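Local coordinates for cytochrome c-552/4 domain-containing protein (Ignicoccus hospitalis KIN4/I, PDB 4QO5) that probably takes part in electron transfer as a membrane-associated cytochrome c that carries eight heme c groups, at residues P18-K21 and T22-S25; L24-H27 and I28-P32. All blocks are in the same frame, centred on the assembly; numbering follows the deposited sequence.

Contact 1 (P18-K21 and T22-S25); sequences PQTK and TCLS. With HEC (heme c), chain B.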
loop_
_atom_site.group_PDB
_atom_site.type_symbol
_atom_site.label_atom_id
_atom_site.label_comp_id
_atom_site.label_asym_id
_atom_site.label_seq_id
_atom_site.Cartn_x
_atom_site.Cartn_y
_atom_site.Cartn_z
ATOM N N PRO A 18 18.475 26.082 34.177
ATOM C CA PRO A 18 17.471 26.292 35.228
ATOM C C PRO A 18 16.098 26.531 34.631
ATOM O O PRO A 18 15.092 26.094 35.200
ATOM C CB PRO A 18 17.954 27.558 35.936
ATOM C CG PRO A 18 19.421 27.608 35.673
ATOM C CD PRO A 18 19.644 26.963 34.329
ATOM N N GLN A 19 16.054 27.207 33.489
ATOM C CA GLN A 19 14.776 27.478 32.843
ATOM C C GLN A 19 14.108 26.193 32.397
ATOM O O GLN A 19 12.938 25.952 32.687
ATOM C CB GLN A 19 14.950 28.404 31.651
ATOM C CG GLN A 19 15.411 29.807 32.033
ATOM C CD GLN A 19 16.919 29.985 31.918
ATOM O OE1 GLN A 19 17.689 29.025 32.001
ATOM N NE2 GLN A 19 17.347 31.227 31.723
ATOM N N THR A 20 14.869 25.358 31.701
ATOM C CA THR A 20 14.312 24.123 31.180
ATOM C C THR A 20 13.858 23.217 32.320
ATOM O O THR A 20 12.840 22.547 32.203
ATOM C CB THR A 20 15.276 23.451 30.183
ATOM O OG1 THR A 20 15.218 24.184 28.953
ATOM C CG2 THR A 20 14.865 21.983 29.886
ATOM N N LYS A 21 14.577 23.235 33.440
ATOM C CA LYS A 21 14.165 22.437 34.588
ATOM C C LYS A 21 12.769 22.834 35.057
ATOM O O LYS A 21 11.991 21.993 35.482
ATOM C CB LYS A 21 15.156 22.547 35.750
ATOM C CG LYS A 21 16.456 21.782 35.531
ATOM C CD LYS A 21 17.300 21.780 36.808
ATOM C CE LYS A 21 18.322 20.651 36.807
ATOM N NZ LYS A 21 19.080 20.579 38.097
ATOM N N THR A 22 12.459 24.120 34.964
ATOM C CA THR A 22 11.126 24.593 35.303
ATOM C C THR A 22 10.076 24.097 34.302
ATOM O O THR A 22 9.012 23.604 34.706
ATOM C CB THR A 22 11.097 26.119 35.419
ATOM O OG1 THR A 22 12.064 26.532 36.400
ATOM C CG2 THR A 22 9.719 26.587 35.854
ATOM N N CYS A 23 10.369 24.194 33.008
ATOM C CA CYS A 23 9.451 23.659 31.997
ATOM C C CYS A 23 9.189 22.181 32.241
ATOM O O CYS A 23 8.047 21.726 32.183
ATOM C CB CYS A 23 10.010 23.768 30.583
ATOM S SG CYS A 23 11.083 25.168 30.249
ATOM N N LEU A 24 10.258 21.424 32.476
ATOM C CA LEU A 24 10.126 19.975 32.631
ATOM C C LEU A 24 9.309 19.611 33.848
ATOM O O LEU A 24 8.550 18.638 33.821
ATOM C CB LEU A 24 11.490 19.316 32.775
ATOM C CG LEU A 24 12.352 19.347 31.517
ATOM C CD1 LEU A 24 13.744 18.822 31.840
ATOM C CD2 LEU A 24 11.692 18.523 30.413
ATOM N N SER A 25 9.491 20.360 34.930
ATOM C CA SER A 25 8.835 20.003 36.184
ATOM C C SER A 25 7.328 20.050 36.017
ATOM O O SER A 25 6.589 19.333 36.699
ATOM C CB SER A 25 9.298 20.896 37.335
ATOM O OG SER A 25 8.831 22.221 37.165
HETATM FE FE HEC B . 4.262 25.154 28.922
HETATM C CHA HEC B . 1.624 25.016 26.739
HETATM C CHB HEC B . 6.453 25.192 26.356
HETATM C CHC HEC B . 6.683 26.135 31.070
HETATM C CHD HEC B . 2.255 24.314 31.536
HETATM N NA HEC B . 4.062 25.074 26.912
HETATM C C1A HEC B . 2.888 25.179 26.203
HETATM C C2A HEC B . 3.221 25.444 24.821
HETATM C C3A HEC B . 4.552 25.500 24.713
HETATM C C4A HEC B . 5.114 25.255 26.027
HETATM C CMA HEC B . 5.387 25.750 23.429
HETATM C CAA HEC B . 2.198 25.661 23.683
HETATM C CBA HEC B . 1.635 27.063 23.898
HETATM C CGA HEC B . 0.771 27.525 22.754
HETATM O O1A HEC B . 0.396 26.707 21.870
HETATM O O2A HEC B . 0.466 28.743 22.719
HETATM N NB HEC B . 6.203 25.501 28.745
HETATM C C1B HEC B . 6.921 25.586 27.569
HETATM C C2B HEC B . 8.199 26.167 27.831
HETATM C C3B HEC B . 8.211 26.474 29.141
HETATM C C4B HEC B . 6.990 26.021 29.736
HETATM C CMB HEC B . 9.240 26.420 26.706
HETATM C CAB HEC B . 9.234 27.172 30.053
HETATM C CBB HEC B . 10.100 28.239 29.350
HETATM N NC HEC B . 4.460 25.167 30.933
HETATM C C1C HEC B . 5.499 25.723 31.632
HETATM C C2C HEC B . 5.236 25.596 33.052
HETATM C C3C HEC B . 3.918 25.330 33.166
HETATM C C4C HEC B . 3.461 24.898 31.850
HETATM C CMC HEC B . 6.109 26.393 34.040
HETATM C CAC HEC B . 3.029 25.221 34.448
HETATM C CBC HEC B . 3.218 26.205 35.618
HETATM N ND HEC B . 2.256 24.729 29.104
HETATM C C1D HEC B . 1.652 24.349 30.299
HETATM C C2D HEC B . 0.283 23.990 30.037
HETATM C C3D HEC B . 0.077 24.218 28.541
HETATM C C4D HEC B . 1.355 24.674 28.041
HETATM C CMD HEC B . -0.763 23.496 31.065
HETATM C CAD HEC B . -1.208 23.979 27.725
HETATM C CBD HEC B . -1.497 22.483 27.695
HETATM C CGD HEC B . -2.757 22.210 26.914
HETATM O O1D HEC B . -3.272 21.065 27.006
HETATM O O2D HEC B . -3.252 23.120 26.199
#
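Thr-22 reaches the flat carbonyl group of Pro-18 from opposite sides of its plane, its backbone N on one and its OG1 on the other, each moderately tilted out of that plane and 3.3 Å from Pro-18 O. The hydroxyl reaches that oxygen because OG1 stands beside the backbone N of Thr-22 (chi1 -57°), turned back along the helix. Cys-23 N lies in the carbonyl plane of Gln-19, whose oxygen it meets at 3.1 Å, while Leu-24 N approaches Thr-20 O almost head-on at 2.8 Å. On the side chains, Thr-20 CG2 meets Leu-24 CD1 at 3.9 Å, the two groups crossing at a slant; the hydroxyl of Thr-20 turns instead to Glu-81 and the backbone of Tyr-80. At the rim of heme c, Cys-23 SG is the thioether partner of CAB, although their 2.7 Å separation is stretched in the model. A methyl contact runs beside it, from Thr-22 CG2 to heme CMC at 4.0 Å. Cys-23 is the first cysteine of a CxxCH heme-binding motif, Cys-Leu-Ser-Cys-His. Chemically, the first thioether springs from a helical turn closed by main-chain bonds, with the Thr-22 hydroxyl as an extra donor, consistent with a firmly held attachment point.

Contact 2 (L24-H27 and I28-P32); sequences LSCH and ISVTP. With HEC (heme c), chain B.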
loop_
_atom_site.group_PDB
_atom_site.type_symbol
_atom_site.label_atom_id
_atom_site.label_comp_id
_atom_site.label_asym_id
_atom_site.label_seq_id
_atom_site.Cartn_x
_atom_site.Cartn_y
_atom_site.Cartn_z
ATOM N N LEU A 24 10.258 21.424 32.476
ATOM C CA LEU A 24 10.126 19.975 32.631
ATOM C C LEU A 24 9.309 19.611 33.848
ATOM O O LEU A 24 8.550 18.638 33.821
ATOM C CB LEU A 24 11.490 19.316 32.775
ATOM C CG LEU A 24 12.352 19.347 31.517
ATOM C CD1 LEU A 24 13.744 18.822 31.840
ATOM C CD2 LEU A 24 11.692 18.523 30.413
ATOM N N SER A 25 9.491 20.360 34.930
ATOM C CA SER A 25 8.835 20.003 36.184
ATOM C C SER A 25 7.328 20.050 36.017
ATOM O O SER A 25 6.589 19.333 36.699
ATOM C CB SER A 25 9.298 20.896 37.335
ATOM O OG SER A 25 8.831 22.221 37.165
ATOM N N CYS A 26 6.864 20.873 35.085
ATOM C CA CYS A 26 5.439 20.923 34.820
ATOM C C CYS A 26 5.000 20.056 33.645
ATOM O O CYS A 26 4.001 19.333 33.731
ATOM C CB CYS A 26 4.970 22.340 34.591
ATOM S SG CYS A 26 3.187 22.355 34.628
ATOM N N HIS A 27 5.746 20.140 32.551
ATOM C CA HIS A 27 5.369 19.449 31.331
ATOM C C HIS A 27 5.451 17.937 31.431
ATOM O O HIS A 27 4.815 17.228 30.654
ATOM C CB HIS A 27 6.154 19.986 30.133
ATOM C CG HIS A 27 5.450 21.111 29.455
ATOM N ND1 HIS A 27 4.498 20.907 28.483
ATOM C CD2 HIS A 27 5.483 22.446 29.679
ATOM C CE1 HIS A 27 4.002 22.066 28.104
ATOM N NE2 HIS A 27 4.584 23.012 28.811
ATOM N N ILE A 28 6.201 17.441 32.407
ATOM C CA ILE A 28 6.281 15.996 32.606
ATOM C C ILE A 28 4.898 15.443 32.988
ATOM O O ILE A 28 4.552 14.306 32.654
ATOM C CB ILE A 28 7.359 15.636 33.655
ATOM C CG1 ILE A 28 7.712 14.149 33.589
ATOM C CG2 ILE A 28 6.928 16.042 35.063
ATOM C CD1 ILE A 28 8.899 13.791 34.476
ATOM N N SER A 29 4.087 16.260 33.649
ATOM C CA SER A 29 2.741 15.812 34.007
ATOM C C SER A 29 1.666 16.278 33.015
ATOM O O SER A 29 0.676 15.584 32.814
ATOM C CB SER A 29 2.384 16.214 35.443
ATOM O OG SER A 29 2.197 17.608 35.561
ATOM N N VAL A 30 1.842 17.438 32.390
ATOM C CA VAL A 30 0.774 17.949 31.524
ATOM C C VAL A 30 0.871 17.465 30.082
ATOM O O VAL A 30 -0.148 17.278 29.418
ATOM C CB VAL A 30 0.583 19.499 31.600
ATOM C CG1 VAL A 30 0.282 19.921 33.029
ATOM C CG2 VAL A 30 1.777 20.225 31.082
ATOM N N THR A 31 2.092 17.258 29.607
ATOM C CA THR A 31 2.326 16.695 28.279
ATOM C C THR A 31 3.426 15.629 28.335
ATOM O O THR A 31 4.513 15.806 27.769
ATOM C CB THR A 31 2.716 17.762 27.228
ATOM O OG1 THR A 31 3.909 18.435 27.640
ATOM C CG2 THR A 31 1.592 18.781 27.006
ATOM N N PRO A 32 3.133 14.501 28.995
ATOM C CA PRO A 32 4.151 13.469 29.209
ATOM C C PRO A 32 4.725 12.938 27.898
ATOM O O PRO A 32 5.891 12.546 27.876
ATOM C CB PRO A 32 3.393 12.364 29.965
ATOM C CG PRO A 32 1.920 12.653 29.723
ATOM C CD PRO A 32 1.839 14.150 29.603
HETATM FE FE HEC B . 4.262 25.154 28.922
HETATM C CHA HEC B . 1.624 25.016 26.739
HETATM C CHB HEC B . 6.453 25.192 26.356
HETATM C CHC HEC B . 6.683 26.135 31.070
HETATM C CHD HEC B . 2.255 24.314 31.536
HETATM N NA HEC B . 4.062 25.074 26.912
HETATM C C1A HEC B . 2.888 25.179 26.203
HETATM C C2A HEC B . 3.221 25.444 24.821
HETATM C C3A HEC B . 4.552 25.500 24.713
HETATM C C4A HEC B . 5.114 25.255 26.027
HETATM C CMA HEC B . 5.387 25.750 23.429
HETATM C CAA HEC B . 2.198 25.661 23.683
HETATM C CBA HEC B . 1.635 27.063 23.898
HETATM C CGA HEC B . 0.771 27.525 22.754
HETATM O O1A HEC B . 0.396 26.707 21.870
HETATM O O2A HEC B . 0.466 28.743 22.719
HETATM N NB HEC B . 6.203 25.501 28.745
HETATM C C1B HEC B . 6.921 25.586 27.569
HETATM C C2B HEC B . 8.199 26.167 27.831
HETATM C C3B HEC B . 8.211 26.474 29.141
HETATM C C4B HEC B . 6.990 26.021 29.736
HETATM C CMB HEC B . 9.240 26.420 26.706
HETATM C CAB HEC B . 9.234 27.172 30.053
HETATM C CBB HEC B . 10.100 28.239 29.350
HETATM N NC HEC B . 4.460 25.167 30.933
HETATM C C1C HEC B . 5.499 25.723 31.632
HETATM C C2C HEC B . 5.236 25.596 33.052
HETATM C C3C HEC B . 3.918 25.330 33.166
HETATM C C4C HEC B . 3.461 24.898 31.850
HETATM C CMC HEC B . 6.109 26.393 34.040
HETATM C CAC HEC B . 3.029 25.221 34.448
HETATM C CBC HEC B . 3.218 26.205 35.618
HETATM N ND HEC B . 2.256 24.729 29.104
HETATM C C1D HEC B . 1.652 24.349 30.299
HETATM C C2D HEC B . 0.283 23.990 30.037
HETATM C C3D HEC B . 0.077 24.218 28.541
HETATM C C4D HEC B . 1.355 24.674 28.041
HETATM C CMD HEC B . -0.763 23.496 31.065
HETATM C CAD HEC B . -1.208 23.979 27.725
HETATM C CBD HEC B . -1.497 22.483 27.695
HETATM C CGD HEC B . -2.757 22.210 26.914
HETATM O O1D HEC B . -3.272 21.065 27.006
HETATM O O2D HEC B . -3.252 23.120 26.199
#
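Leu-24 O receives the backbone N-H of Ile-28 at 3.0 Å, and the branch methyl CG2 of Ile-28 lies against the same oxygen. That methyl also brushes Ser-25 O, whereas the hydroxyl of Ser-25 bonds back to Thr-22 O. Beyond the helix, the side chain of Ile-28 packs on helix 6-11 and on Val-296 of the second subunit.

At Cys-26 the backbone and the side chain do separate work. Its carbonyl oxygen accepts three donors: Val-30 N in the carbonyl plane, Ser-29 N from above that plane, and Ser-29 OG at 3.1 Å. Its sulfur, anti to the backbone N (chi1 -168°), extends to heme CAC as the second thioether, stretched in the model to 2.9 Å, and passes Val-30 CG1 at 4.1 Å.

Cys-26 and His-27 complete the CxxCH signature of c-type cytochromes, in which the histidine directly after the second cysteine ligates the iron. Here His-27 NE2 binds heme iron at 2.2 Å, and His-96 supplies the other axial nitrogen. The far nitrogen, ND1, donates to Thr-31 OG1 at 2.7 Å, with an N-H...O angle of 173° and the oxygen only 1° out of the imidazole plane. The side chains of His-27 and Thr-31 run side by side, pointing the same way, and the first torsion of Thr-31, with OG1 between the backbone N and the carbonyl carbon, sets the hydroxyl at the ring edge. This nearly straight bond would restrain rotation of the ring and may strengthen electron donation from NE2 to iron. Val-30 CG2 rests over one ring face, offset toward the rim, in a CH-pi contact 4.1 Å from the centroid. On the main chain, His-27 O accepts Thr-31 N at 2.9 Å, where the chain leaves helix 18-30.

Overall arrangement
Contacts 1 and 2 are overlapping stretches along helix 18-30, the second running past its end; they share Leu-24 and Ser-25, with centres about 10 Å apart. Between them they illustrate how one short helix delivers a whole CxxCH attachment: contact 1 provides the first thioether, contact 2 the second together with an axial ligand. The side chains of Cys-23 and His-27 come within about 5 Å of each other, and that of His-27 within about 4 Å of His-96 on the other side of the iron. The same heme is also hydrogen-bonded to Val-193 and to Thr-413 of the second subunit. Leu-24 and His-27 each have a further heme about 4 Å from their side chains, as expected in a multiheme cytochrome.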